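Local structure of phospholethanolamine N-methyltransferase 2 (Haemonchus contortus, 4KRI) at residues 192-197 against 406-410; 199-203 against 233-239; 294-300 against 323-327; 332-338 against 416-422. The protein probably catalyses the later S-adenosylmethionine-dependent N-methylations that turn phosphomonomethylethanolamine into phosphocholine in nematode phosphocholine synthesis. One frame throughout, in Å; residues are numbered along the deposited sequence.

Contact 1: 192-197 against 406-410. With 1SH (2-(methylamino)ethyl dihydrogen phosphate), chain E.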
# COMPACT_ATOMS: atom_id res chain seq x y z
N ALA A 192 6.17 14.64 10.52
CA ALA A 192 5.96 15.05 11.90
C ALA A 192 5.71 13.82 12.78
O ALA A 192 6.22 13.73 13.89
CB ALA A 192 4.80 16.02 12.00
N TYR A 193 4.93 12.87 12.27
CA TYR A 193 4.72 11.61 12.99
C TYR A 193 6.04 10.85 13.18
O TYR A 193 6.32 10.36 14.28
CB TYR A 193 3.74 10.72 12.21
CG TYR A 193 2.27 10.94 12.49
CD1 TYR A 193 1.82 11.27 13.76
CD2 TYR A 193 1.34 10.81 11.48
CE1 TYR A 193 0.46 11.45 14.01
CE2 TYR A 193 -0.01 10.99 11.71
CZ TYR A 193 -0.44 11.31 12.98
OH TYR A 193 -1.78 11.49 13.21
N GLU A 194 6.83 10.73 12.12
CA GLU A 194 8.11 10.03 12.22
C GLU A 194 9.00 10.66 13.29
O GLU A 194 9.73 9.98 14.02
CB GLU A 194 8.84 10.02 10.87
CG GLU A 194 10.14 9.25 10.91
CD GLU A 194 10.97 9.39 9.65
OE1 GLU A 194 10.76 10.35 8.87
OE2 GLU A 194 11.86 8.54 9.46
N TRP A 195 8.93 11.99 13.39
CA TRP A 195 9.76 12.69 14.36
C TRP A 195 9.42 12.26 15.78
O TRP A 195 10.31 12.01 16.59
CB TRP A 195 9.59 14.21 14.22
CG TRP A 195 10.64 15.02 14.95
CD1 TRP A 195 11.83 15.47 14.44
CD2 TRP A 195 10.59 15.47 16.31
NE1 TRP A 195 12.51 16.18 15.40
CE2 TRP A 195 11.77 16.19 16.56
CE3 TRP A 195 9.66 15.35 17.34
CZ2 TRP A 195 12.05 16.79 17.79
CZ3 TRP A 195 9.93 15.94 18.56
CH2 TRP A 195 11.12 16.65 18.77
N ILE A 196 8.13 12.15 16.10
CA ILE A 196 7.73 11.74 17.44
C ILE A 196 7.85 10.22 17.69
O ILE A 196 8.26 9.80 18.77
CB ILE A 196 6.31 12.27 17.83
CG1 ILE A 196 5.95 11.87 19.25
CG2 ILE A 196 5.24 11.74 16.89
CD1 ILE A 196 7.03 12.17 20.25
N PHE A 197 7.50 9.41 16.70
CA PHE A 197 7.53 7.96 16.88
C PHE A 197 8.94 7.38 16.83
O PHE A 197 9.27 6.43 17.55
CB PHE A 197 6.62 7.26 15.85
CG PHE A 197 5.15 7.45 16.11
CD1 PHE A 197 4.58 7.04 17.31
CD2 PHE A 197 4.33 8.02 15.15
CE1 PHE A 197 3.22 7.20 17.55
CE2 PHE A 197 2.97 8.19 15.38
CZ PHE A 197 2.41 7.78 16.58
N LEU A 406 0.93 18.10 17.58
CA LEU A 406 1.51 16.90 18.18
C LEU A 406 1.33 16.92 19.70
O LEU A 406 0.93 15.92 20.30
CB LEU A 406 3.00 16.77 17.84
CG LEU A 406 3.44 16.18 16.51
CD1 LEU A 406 4.95 15.95 16.53
CD2 LEU A 406 2.69 14.88 16.20
N VAL A 407 1.63 18.06 20.31
CA VAL A 407 1.51 18.19 21.76
C VAL A 407 0.07 17.97 22.21
O VAL A 407 -0.19 17.22 23.16
CB VAL A 407 2.01 19.56 22.25
CG1 VAL A 407 1.58 19.81 23.70
CG2 VAL A 407 3.52 19.64 22.12
N SER A 408 -0.87 18.62 21.53
CA SER A 408 -2.28 18.53 21.90
C SER A 408 -2.85 17.16 21.60
O SER A 408 -3.74 16.68 22.30
CB SER A 408 -3.09 19.60 21.17
OG SER A 408 -2.77 20.89 21.67
N GLY A 409 -2.34 16.52 20.55
CA GLY A 409 -2.82 15.20 20.21
C GLY A 409 -2.44 14.19 21.27
O GLY A 409 -3.23 13.33 21.65
N TRP A 410 -1.21 14.29 21.75
CA TRP A 410 -0.74 13.33 22.74
C TRP A 410 -1.42 13.57 24.08
O TRP A 410 -1.83 12.62 24.76
CB TRP A 410 0.80 13.34 22.82
CG TRP A 410 1.44 12.27 21.97
CD1 TRP A 410 2.20 11.23 22.42
CD2 TRP A 410 1.36 12.10 20.54
NE1 TRP A 410 2.60 10.44 21.37
CE2 TRP A 410 2.10 10.95 20.21
CE3 TRP A 410 0.74 12.83 19.51
CZ2 TRP A 410 2.24 10.50 18.89
CZ3 TRP A 410 0.88 12.37 18.19
CH2 TRP A 410 1.62 11.22 17.90
O4 1SH E . -2.57 8.73 17.13
P1 1SH E . -3.03 9.25 15.77
O1 1SH E . -4.50 9.21 15.63
O3 1SH E . -2.51 10.73 15.59
O2 1SH E . -2.42 8.32 14.65
C1 1SH E . -1.11 8.08 14.65
C2 1SH E . -0.63 7.01 13.68
N1 1SH E . -1.05 5.66 13.94
C3 1SH E . -0.63 4.86 12.84
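Helix-to-helix packing over the substrate pocket of a Rossmann-type methyltransferase joins helix 187-197, just before the methyltransferase core strands, which start at 225-229, to helix 400-418, near the end of the chain. The axes of the two short segments stay 12.1 Å apart and are inclined at 61°, so large side chains have to fill the gap and no hydrogen bond crosses it. L406 reaches in with both methyls: CD1 lies 3.7 Å from A192 O, and CD2 meets I196 CG2. I196 lies alongside W410, the two running antiparallel. With CG1 of I196 anti to the backbone N (chi1 -178°), that branch lies above one face of the indole, toward its rim, while CG2 is 3.8 Å from W410 CH2. F197 comes to the edge of the same indole, CZ to W410 CZ2 3.6 Å, with the ring planes 52° apart. Y193 CE1 also approaches that edge, at 4.1 Å from W410 CH2. W410 NE1 bonds to E383 of helix 373-389, and K413 forms a cation-pi pair with the indole. Next to this apolar layer lies phosphomonomethylethanolamine, its C2 over one face of the Y193 ring and its C1 at the edge of F197. The Y193 hydroxyl, also hydrogen-bonded by Q184 NE2, donates from OH to phosphate O3 at 2.6 Å.

Contact 2: 199-203 against 233-239. With SAH (S-adenosyl-L-homocysteine), chain D; 1SH (2-(methylamino)ethyl dihydrogen phosphate), chain E.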
# COMPACT_ATOMS: atom_id res chain seq x y z
N ASN A 199 12.69 7.26 13.93
CA ASN A 199 13.07 7.06 12.53
C ASN A 199 12.40 5.86 11.85
O ASN A 199 12.45 4.75 12.37
CB ASN A 199 14.59 6.93 12.39
CG ASN A 199 15.31 8.26 12.50
OD1 ASN A 199 14.78 9.23 13.05
ND2 ASN A 199 16.53 8.33 11.95
N ASN A 200 11.79 6.11 10.69
CA ASN A 200 11.14 5.08 9.86
C ASN A 200 9.84 4.49 10.40
O ASN A 200 9.28 3.59 9.77
CB ASN A 200 12.11 3.94 9.49
CG ASN A 200 13.41 4.45 8.90
OD1 ASN A 200 13.45 4.97 7.79
ND2 ASN A 200 14.50 4.27 9.64
N PHE A 201 9.36 5.00 11.53
CA PHE A 201 8.14 4.46 12.13
C PHE A 201 7.02 5.47 12.24
O PHE A 201 7.26 6.65 12.50
CB PHE A 201 8.45 3.87 13.51
CG PHE A 201 9.17 2.57 13.44
CD1 PHE A 201 8.46 1.38 13.33
CD2 PHE A 201 10.56 2.52 13.45
CE1 PHE A 201 9.13 0.15 13.25
CE2 PHE A 201 11.23 1.30 13.36
CZ PHE A 201 10.51 0.12 13.27
N ILE A 202 5.78 4.98 12.08
CA ILE A 202 4.59 5.79 12.27
C ILE A 202 3.72 5.10 13.33
O ILE A 202 2.51 5.24 13.34
CB ILE A 202 3.77 5.96 10.96
CG1 ILE A 202 4.70 6.30 9.80
CG2 ILE A 202 2.71 7.08 11.10
CD1 ILE A 202 5.35 7.66 9.94
N SER A 203 4.35 4.34 14.22
CA SER A 203 3.63 3.56 15.22
C SER A 203 4.25 3.77 16.60
O SER A 203 5.45 4.02 16.72
CB SER A 203 3.66 2.08 14.86
OG SER A 203 5.00 1.67 14.61
N ILE A 233 6.00 4.00 6.21
CA ILE A 233 7.26 4.38 5.59
C ILE A 233 8.34 3.32 5.72
O ILE A 233 9.51 3.56 5.37
CB ILE A 233 7.77 5.75 6.07
CG1 ILE A 233 8.05 5.75 7.57
CG2 ILE A 233 6.78 6.85 5.70
CD1 ILE A 233 8.63 7.07 8.06
N GLY A 234 7.96 2.13 6.20
CA GLY A 234 8.77 0.94 5.97
C GLY A 234 9.61 0.43 7.13
O GLY A 234 10.23 -0.64 7.02
N GLY A 235 9.66 1.19 8.22
CA GLY A 235 10.53 0.84 9.33
C GLY A 235 10.35 -0.56 9.87
O GLY A 235 11.34 -1.26 10.14
N GLY A 236 9.10 -0.98 10.01
CA GLY A 236 8.80 -2.32 10.51
C GLY A 236 9.22 -3.42 9.56
O GLY A 236 9.79 -4.43 9.98
N ALA A 237 8.92 -3.25 8.27
CA ALA A 237 9.32 -4.25 7.29
C ALA A 237 10.83 -4.37 7.23
O ALA A 237 11.38 -5.48 7.17
CB ALA A 237 8.76 -3.92 5.91
N ARG A 238 11.51 -3.23 7.21
CA ARG A 238 12.96 -3.22 7.13
C ARG A 238 13.58 -3.88 8.36
O ARG A 238 14.61 -4.55 8.26
CB ARG A 238 13.46 -1.77 6.95
CG ARG A 238 13.10 -1.18 5.57
CD ARG A 238 13.89 -1.82 4.45
NE ARG A 238 15.32 -1.59 4.67
CZ ARG A 238 15.94 -0.44 4.44
NH1 ARG A 238 15.27 0.59 3.94
NH2 ARG A 238 17.24 -0.32 4.69
N GLN A 239 12.94 -3.68 9.51
CA GLN A 239 13.40 -4.29 10.76
C GLN A 239 13.19 -5.80 10.81
O GLN A 239 14.04 -6.55 11.28
CB GLN A 239 12.67 -3.65 11.94
CG GLN A 239 13.09 -4.20 13.28
CD GLN A 239 12.28 -3.58 14.40
OE1 GLN A 239 11.06 -3.48 14.30
NE2 GLN A 239 12.95 -3.16 15.47
N SAH D . 2.97 -0.27 10.11
CA SAH D . 3.68 1.03 9.98
CB SAH D . 2.67 2.15 9.51
CG SAH D . 1.58 2.57 10.49
SD SAH D . 0.47 3.83 9.79
C SAH D . 4.44 1.36 11.20
O SAH D . 4.49 0.56 12.13
OXT SAH D . 5.19 2.32 11.19
C5' SAH D . -0.94 2.98 9.06
C4' SAH D . -0.83 2.69 7.67
O4' SAH D . -1.93 1.82 7.28
C3' SAH D . -1.01 3.92 6.86
O3' SAH D . 0.16 4.13 6.10
C2' SAH D . -2.16 3.66 5.99
O2' SAH D . -2.00 4.21 4.70
C1' SAH D . -2.22 2.17 5.97
N9 SAH D . -3.55 1.64 5.52
C8 SAH D . -4.77 1.95 6.04
N7 SAH D . -5.69 1.21 5.40
C5 SAH D . -5.06 0.43 4.50
C6 SAH D . -5.52 -0.52 3.58
N6 SAH D . -6.86 -0.81 3.45
N1 SAH D . -4.61 -1.14 2.80
C2 SAH D . -3.30 -0.87 2.91
N3 SAH D . -2.83 0.03 3.79
C4 SAH D . -3.69 0.70 4.58
O4 1SH E . -2.57 8.73 17.13
P1 1SH E . -3.03 9.25 15.77
O1 1SH E . -4.50 9.21 15.63
O3 1SH E . -2.51 10.73 15.59
O2 1SH E . -2.42 8.32 14.65
C1 1SH E . -1.11 8.08 14.65
C2 1SH E . -0.63 7.01 13.68
N1 1SH E . -1.05 5.66 13.94
C3 1SH E . -0.63 4.86 12.84
O HOH W 1 6.59 3.20 9.00
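The carbonyl O of N200 is gripped by two donors: a water gives it a 2.8 Å bond, and G235 N reaches it at 2.9 Å in a weak bond bent to 125° at the hydrogen. G235 CA, 3.1 Å from the same N200 O, adds a CH contact. The water turns its other hydrogen to OXT of S-adenosylhomocysteine, 2.7 Å away, and accepts weakly from I233 N, tying the loop, the turn before helix 235-244 and the cofactor carboxylate together. OXT is also met almost straight by I202 N (170°), and S203 OG donates to the other carboxylate oxygen. F201 lays one ring face over G235 CA, 4.1 Å from the ring centroid, while its CE1 lies 3.4 Å from G236 N. On the same turn, I233 CG1 sits between backbone N and carbonyl carbon (chi1 62°), which brings CD1 to 3.8 Å from I202 CD1; the two side chains meet roughly perpendicular. G234, at positive phi, is the N-cap, and the turn is consistent with the glycine-rich cofactor-binding turn of Rossmann-type methyltransferases, with 199-203 closing over the amino-acid end of the cofactor.

Contact 3: 294-300 against 323-327. With SAH (S-adenosyl-L-homocysteine), chain D; 1SH (2-(methylamino)ethyl dihydrogen phosphate), chain E.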
# COMPACT_ATOMS: atom_id res chain seq x y z
N PHE A 294 1.59 -9.62 9.25
CA PHE A 294 1.82 -8.70 10.35
C PHE A 294 1.13 -7.40 10.02
O PHE A 294 1.25 -6.91 8.89
CB PHE A 294 3.33 -8.46 10.46
CG PHE A 294 3.73 -7.53 11.58
CD1 PHE A 294 3.41 -7.83 12.90
CD2 PHE A 294 4.46 -6.38 11.33
CE1 PHE A 294 3.79 -6.99 13.94
CE2 PHE A 294 4.85 -5.52 12.36
CZ PHE A 294 4.52 -5.84 13.67
N SER A 295 0.44 -6.80 10.97
CA SER A 295 -0.13 -5.49 10.72
C SER A 295 0.00 -4.65 11.96
O SER A 295 -0.55 -4.98 13.00
CB SER A 295 -1.59 -5.58 10.29
OG SER A 295 -2.07 -4.27 9.99
N ARG A 296 0.75 -3.56 11.85
CA ARG A 296 1.05 -2.76 13.03
C ARG A 296 0.35 -1.41 13.01
O ARG A 296 0.75 -0.51 12.26
CB ARG A 296 2.57 -2.60 13.10
CG ARG A 296 3.06 -1.83 14.29
CD ARG A 296 3.05 -2.65 15.57
NE ARG A 296 2.91 -1.69 16.65
CZ ARG A 296 3.92 -0.97 17.12
NH1 ARG A 296 5.14 -1.19 16.65
NH2 ARG A 296 3.71 -0.07 18.07
N ASP A 297 -0.73 -1.30 13.78
CA ASP A 297 -1.46 -0.06 13.99
C ASP A 297 -2.01 0.52 12.69
O ASP A 297 -1.97 1.73 12.45
CB ASP A 297 -0.58 0.92 14.78
CG ASP A 297 -0.16 0.34 16.12
OD1 ASP A 297 -0.97 -0.40 16.73
OD2 ASP A 297 0.98 0.58 16.55
N CYS A 298 -2.57 -0.38 11.88
CA CYS A 298 -3.17 -0.04 10.60
C CYS A 298 -4.68 -0.26 10.60
O CYS A 298 -5.43 0.57 10.07
CB CYS A 298 -2.54 -0.91 9.50
SG CYS A 298 -3.52 -1.13 7.98
N ILE A 299 -5.15 -1.36 11.18
CA ILE A 299 -6.50 -1.79 10.83
C ILE A 299 -7.63 -0.99 11.45
O ILE A 299 -8.78 -1.19 11.08
CB ILE A 299 -6.73 -3.32 10.97
CG1 ILE A 299 -6.87 -3.74 12.42
CG2 ILE A 299 -5.62 -4.10 10.26
CD1 ILE A 299 -7.52 -5.13 12.58
N GLN A 300 -7.33 -0.06 12.35
CA GLN A 300 -8.36 0.89 12.78
C GLN A 300 -8.84 1.76 11.61
O GLN A 300 -9.90 2.39 11.70
CB GLN A 300 -7.88 1.76 13.96
CG GLN A 300 -6.81 2.79 13.62
CD GLN A 300 -5.42 2.20 13.60
OE1 GLN A 300 -5.15 1.18 14.25
NE2 GLN A 300 -4.52 2.83 12.86
N LEU A 323 -0.44 -11.65 13.20
CA LEU A 323 -0.27 -10.85 14.40
C LEU A 323 -0.58 -9.41 14.05
O LEU A 323 -0.04 -8.87 13.09
CB LEU A 323 1.16 -10.99 14.95
CG LEU A 323 1.41 -10.44 16.36
CD1 LEU A 323 2.56 -11.19 17.02
CD2 LEU A 323 1.72 -8.96 16.30
N ILE A 324 -1.49 -8.80 14.80
CA ILE A 324 -1.93 -7.44 14.53
C ILE A 324 -1.96 -6.64 15.84
O ILE A 324 -2.38 -7.16 16.88
CB ILE A 324 -3.37 -7.45 13.93
CG1 ILE A 324 -3.42 -8.28 12.64
CG2 ILE A 324 -3.89 -6.03 13.67
CD1 ILE A 324 -4.84 -8.52 12.11
N THR A 325 -1.50 -5.39 15.79
CA THR A 325 -1.80 -4.44 16.86
C THR A 325 -2.65 -3.34 16.25
O THR A 325 -2.52 -3.04 15.08
CB THR A 325 -0.54 -3.84 17.54
OG1 THR A 325 0.11 -2.93 16.64
CG2 THR A 325 0.43 -4.95 17.96
N MET A 326 -3.55 -2.75 17.04
CA MET A 326 -4.46 -1.76 16.48
C MET A 326 -4.97 -0.83 17.56
O MET A 326 -5.02 -1.21 18.72
CB MET A 326 -5.64 -2.46 15.80
CG MET A 326 -6.51 -3.22 16.79
SD MET A 326 -7.64 -4.48 16.14
CE MET A 326 -6.90 -5.95 16.86
N TYR A 327 -5.36 0.39 17.18
CA TYR A 327 -6.18 1.19 18.09
C TYR A 327 -7.52 0.48 18.19
O TYR A 327 -8.04 -0.01 17.18
CB TYR A 327 -6.41 2.60 17.52
CG TYR A 327 -5.23 3.57 17.59
CD1 TYR A 327 -4.02 3.20 18.17
CD2 TYR A 327 -5.35 4.87 17.09
CE1 TYR A 327 -2.95 4.10 18.23
CE2 TYR A 327 -4.29 5.77 17.16
CZ TYR A 327 -3.10 5.38 17.73
OH TYR A 327 -2.05 6.29 17.80
N SAH D . 2.97 -0.27 10.11
CA SAH D . 3.68 1.03 9.98
CB SAH D . 2.67 2.15 9.51
CG SAH D . 1.58 2.57 10.49
SD SAH D . 0.47 3.83 9.79
C SAH D . 4.44 1.36 11.20
O SAH D . 4.49 0.56 12.13
OXT SAH D . 5.19 2.32 11.19
C5' SAH D . -0.94 2.98 9.06
C4' SAH D . -0.83 2.69 7.67
O4' SAH D . -1.93 1.82 7.28
C3' SAH D . -1.01 3.92 6.86
O3' SAH D . 0.16 4.13 6.10
C2' SAH D . -2.16 3.66 5.99
O2' SAH D . -2.00 4.21 4.70
C1' SAH D . -2.22 2.17 5.97
N9 SAH D . -3.55 1.64 5.52
C8 SAH D . -4.77 1.95 6.04
N7 SAH D . -5.69 1.21 5.40
C5 SAH D . -5.06 0.43 4.50
C6 SAH D . -5.52 -0.52 3.58
N6 SAH D . -6.86 -0.81 3.45
N1 SAH D . -4.61 -1.14 2.80
C2 SAH D . -3.30 -0.87 2.91
N3 SAH D . -2.83 0.03 3.79
C4 SAH D . -3.69 0.70 4.58
O4 1SH E . -2.57 8.73 17.13
P1 1SH E . -3.03 9.25 15.77
O1 1SH E . -4.50 9.21 15.63
O3 1SH E . -2.51 10.73 15.59
O2 1SH E . -2.42 8.32 14.65
C1 1SH E . -1.11 8.08 14.65
C2 1SH E . -0.63 7.01 13.68
N1 1SH E . -1.05 5.66 13.94
C3 1SH E . -0.63 4.86 12.84
O HOH W 2 -3.08 -3.05 12.31
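Two parallel strands of the Rossmann-type methyltransferase core, 290-296 and 320-329, meet here at their C-terminal ends, where cofactor and substrate are bound. S295 binds the neighbouring strand through both N and O, straddling I324: N donates to L323 O, and O accepts from T325 N, both at 3.0 Å. Beyond the paired strands, D297 N still reaches T325 O, though from 48° out of that carbonyl's plane, as the chain turns away with positive phi. On the sheet face of F294, R296 and T325, the phenyl edge of F294 takes L323 CD2 in its plane. T325 OG1, between backbone N and carbonyl carbon (chi1 72°), donates to D297 OD1 at 2.8 Å from well above the carboxylate plane and weakly accepts from R296 NE. R296 NE also makes a salt bridge to D297 OD2, 3.0 Å away. W424 holds OD1 as well, and P204 O and N210 take the outer guanidinium nitrogens. Q300 folds back at its second torsion (chi2 -82°): NE2 donates to D297 O, and OE1 receives Y327 N at 3.0 Å. On the face of S295 and I324, I299 CD1 touches both M326 SD (3.6 Å) and I324 CG2. A water links S295 OG, C298 N and T325 O. R296 O accepts the amino group of S-adenosylhomocysteine, and Y327 OH donates to phosphate O4 at 2.6 Å. The bonds to D297, W424's included, probably keep its O beside both ligands, 3.4 Å from C3 of the substrate.

Contact 4: 332-338 against 416-422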
# COMPACT_ATOMS: atom_id res chain seq x y z
N GLY A 332 -15.36 2.11 28.51
CA GLY A 332 -15.82 3.27 29.25
C GLY A 332 -16.85 4.07 28.49
O GLY A 332 -17.09 3.84 27.30
N THR A 333 -17.48 5.03 29.17
CA THR A 333 -18.43 5.92 28.53
C THR A 333 -17.70 6.84 27.57
O THR A 333 -16.80 7.58 27.96
CB THR A 333 -19.17 6.77 29.58
OG1 THR A 333 -19.64 5.91 30.64
CG2 THR A 333 -20.34 7.49 28.94
N LEU A 334 -18.10 6.80 26.30
CA LEU A 334 -17.42 7.57 25.26
C LEU A 334 -17.66 9.07 25.42
O LEU A 334 -18.80 9.50 25.59
CB LEU A 334 -17.87 7.10 23.88
CG LEU A 334 -17.61 5.63 23.54
CD1 LEU A 334 -17.76 5.38 22.05
CD2 LEU A 334 -16.23 5.21 24.02
N SER A 335 -16.60 9.86 25.36
CA SER A 335 -16.73 11.32 25.41
C SER A 335 -16.97 11.90 24.01
O SER A 335 -16.58 11.30 23.01
CB SER A 335 -15.49 11.96 26.02
OG SER A 335 -14.41 11.95 25.09
N GLU A 336 -17.61 13.07 23.95
CA GLU A 336 -17.87 13.73 22.68
C GLU A 336 -16.56 14.06 21.97
O GLU A 336 -16.47 14.03 20.75
CB GLU A 336 -18.74 14.99 22.90
CG GLU A 336 -19.04 15.80 21.64
CD GLU A 336 -19.90 15.05 20.63
OE1 GLU A 336 -20.55 14.04 21.00
OE2 GLU A 336 -19.94 15.47 19.45
N SER A 337 -15.54 14.38 22.76
CA SER A 337 -14.22 14.71 22.24
C SER A 337 -13.58 13.49 21.58
O SER A 337 -12.97 13.61 20.54
CB SER A 337 -13.33 15.24 23.36
OG SER A 337 -12.00 15.39 22.91
N PHE A 338 -13.72 12.32 22.20
CA PHE A 338 -13.16 11.10 21.63
C PHE A 338 -13.90 10.76 20.34
O PHE A 338 -13.30 10.36 19.34
CB PHE A 338 -13.26 9.95 22.63
CG PHE A 338 -12.82 8.62 22.08
CD1 PHE A 338 -11.47 8.36 21.85
CD2 PHE A 338 -13.75 7.62 21.82
CE1 PHE A 338 -11.07 7.12 21.34
CE2 PHE A 338 -13.35 6.39 21.31
CZ PHE A 338 -12.01 6.14 21.07
N TYR A 416 -8.20 10.23 26.57
CA TYR A 416 -9.04 9.20 25.97
C TYR A 416 -8.79 7.86 26.63
O TYR A 416 -9.71 7.05 26.80
CB TYR A 416 -8.77 9.07 24.46
CG TYR A 416 -9.01 10.31 23.64
CD1 TYR A 416 -9.88 11.31 24.09
CD2 TYR A 416 -8.38 10.49 22.42
CE1 TYR A 416 -10.10 12.44 23.34
CE2 TYR A 416 -8.60 11.63 21.67
CZ TYR A 416 -9.46 12.59 22.13
OH TYR A 416 -9.68 13.73 21.38
N ILE A 417 -7.53 7.61 26.99
CA ILE A 417 -7.19 6.39 27.71
C ILE A 417 -7.81 6.43 29.10
O ILE A 417 -8.35 5.43 29.58
CB ILE A 417 -5.67 6.24 27.85
CG1 ILE A 417 -5.06 5.84 26.52
CG2 ILE A 417 -5.32 5.20 28.91
CD1 ILE A 417 -3.58 5.57 26.60
N ALA A 418 -7.73 7.59 29.74
CA ALA A 418 -8.24 7.76 31.10
C ALA A 418 -9.72 7.42 31.20
O ALA A 418 -10.17 6.84 32.20
CB ALA A 418 -7.99 9.18 31.56
N ASP A 419 -10.49 7.78 30.18
CA ASP A 419 -11.91 7.48 30.17
C ASP A 419 -12.20 6.05 29.70
O ASP A 419 -13.36 5.63 29.62
CB ASP A 419 -12.64 8.50 29.30
CG ASP A 419 -12.51 9.91 29.83
OD1 ASP A 419 -12.40 10.07 31.06
OD2 ASP A 419 -12.53 10.86 29.02
N ASP A 420 -11.13 5.29 29.42
CA ASP A 420 -11.22 3.96 28.80
C ASP A 420 -12.00 3.99 27.49
O ASP A 420 -12.80 3.09 27.20
CB ASP A 420 -11.80 2.90 29.76
CG ASP A 420 -11.46 1.47 29.34
OD1 ASP A 420 -10.29 1.21 28.99
OD2 ASP A 420 -12.37 0.61 29.33
N ASN A 421 -11.78 5.05 26.71
CA ASN A 421 -12.33 5.12 25.37
C ASN A 421 -11.33 4.51 24.39
O ASN A 421 -11.65 3.62 23.60
CB ASN A 421 -12.60 6.57 24.97
CG ASN A 421 -13.75 7.22 25.75
OD1 ASN A 421 -14.17 8.33 25.41
ND2 ASN A 421 -14.27 6.55 26.78
N HIS A 422 -10.09 5.00 24.46
CA HIS A 422 -9.02 4.62 23.53
C HIS A 422 -8.24 3.44 24.11
O HIS A 422 -7.69 3.55 25.21
CB HIS A 422 -8.09 5.82 23.35
CG HIS A 422 -7.16 5.72 22.19
ND1 HIS A 422 -6.74 6.82 21.47
CD2 HIS A 422 -6.54 4.65 21.62
CE1 HIS A 422 -5.91 6.44 20.51
NE2 HIS A 422 -5.78 5.13 20.58
O HOH W 3 -15.59 6.30 31.09
O HOH W 4 -12.48 10.86 26.51
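F338 CG lies anti to its backbone N (chi1 175°) and N421 CG anti to its carbonyl carbon (chi1 -69°), turns that set the asparagine stem against the phenyl face. N421 CB ends up over the centre of the F338 ring, 3.5 Å from the centroid, and the amide points on into the loop 332-335. There ND2 donates to T333 O at 3.0 Å, with that oxygen near the amide plane, while OD1 accepts S335 N at 2.9 Å along a fairly straight bond. One amide thus bridges two backbone groups of the loop, with L334 CD2 packed on its CG. The loop leads into helix 336-345, whose N-cap is S335: its OG accepts from F338 N. Helix 400-418, for its part, ends in a Schellman motif with D420 at positive phi, closed by N421 N to Y416 O and D420 N to I417 O; H422 N is a further donor to Y416 O. G332 N bonds to D420 O, and G332 CA makes a CH contact to D419 O, 3.4 Å. F338 also presents its edge to the face of Y416 in a T-shaped pair, planes at 69°; H422 CB approaches F338 CE1. The hydroxyls of Y416 and S337 share a hydrogen bond, OH to OG 3.2 Å. A water joins S335 OG, D419 OD2 and N421 OD1.

How the contacts relate
From the N terminus, helix 187-197 opens contact 1, which closes only at 406-410 and so encloses contacts 2 and 3. Contact 2 joins the loop just after that helix to the start of helix 235-244 and is complete before contact 3 pairs strands 290-296 and 320-329. Contact 4 opens soon after the second strand, inside the span of contact 1, and closes beyond it, so the two cross; both use helix 400-418. E194 OE2 to N200 N, 2.7 Å, probably a hydrogen bond, connects contacts 1 and 2; S203 packs on D297 between 2 and 3; Y327 meets H422 between 3 and 4. Contacts 1 to 3 all touch the substrate, and 2 and 3 also touch the cofactor product.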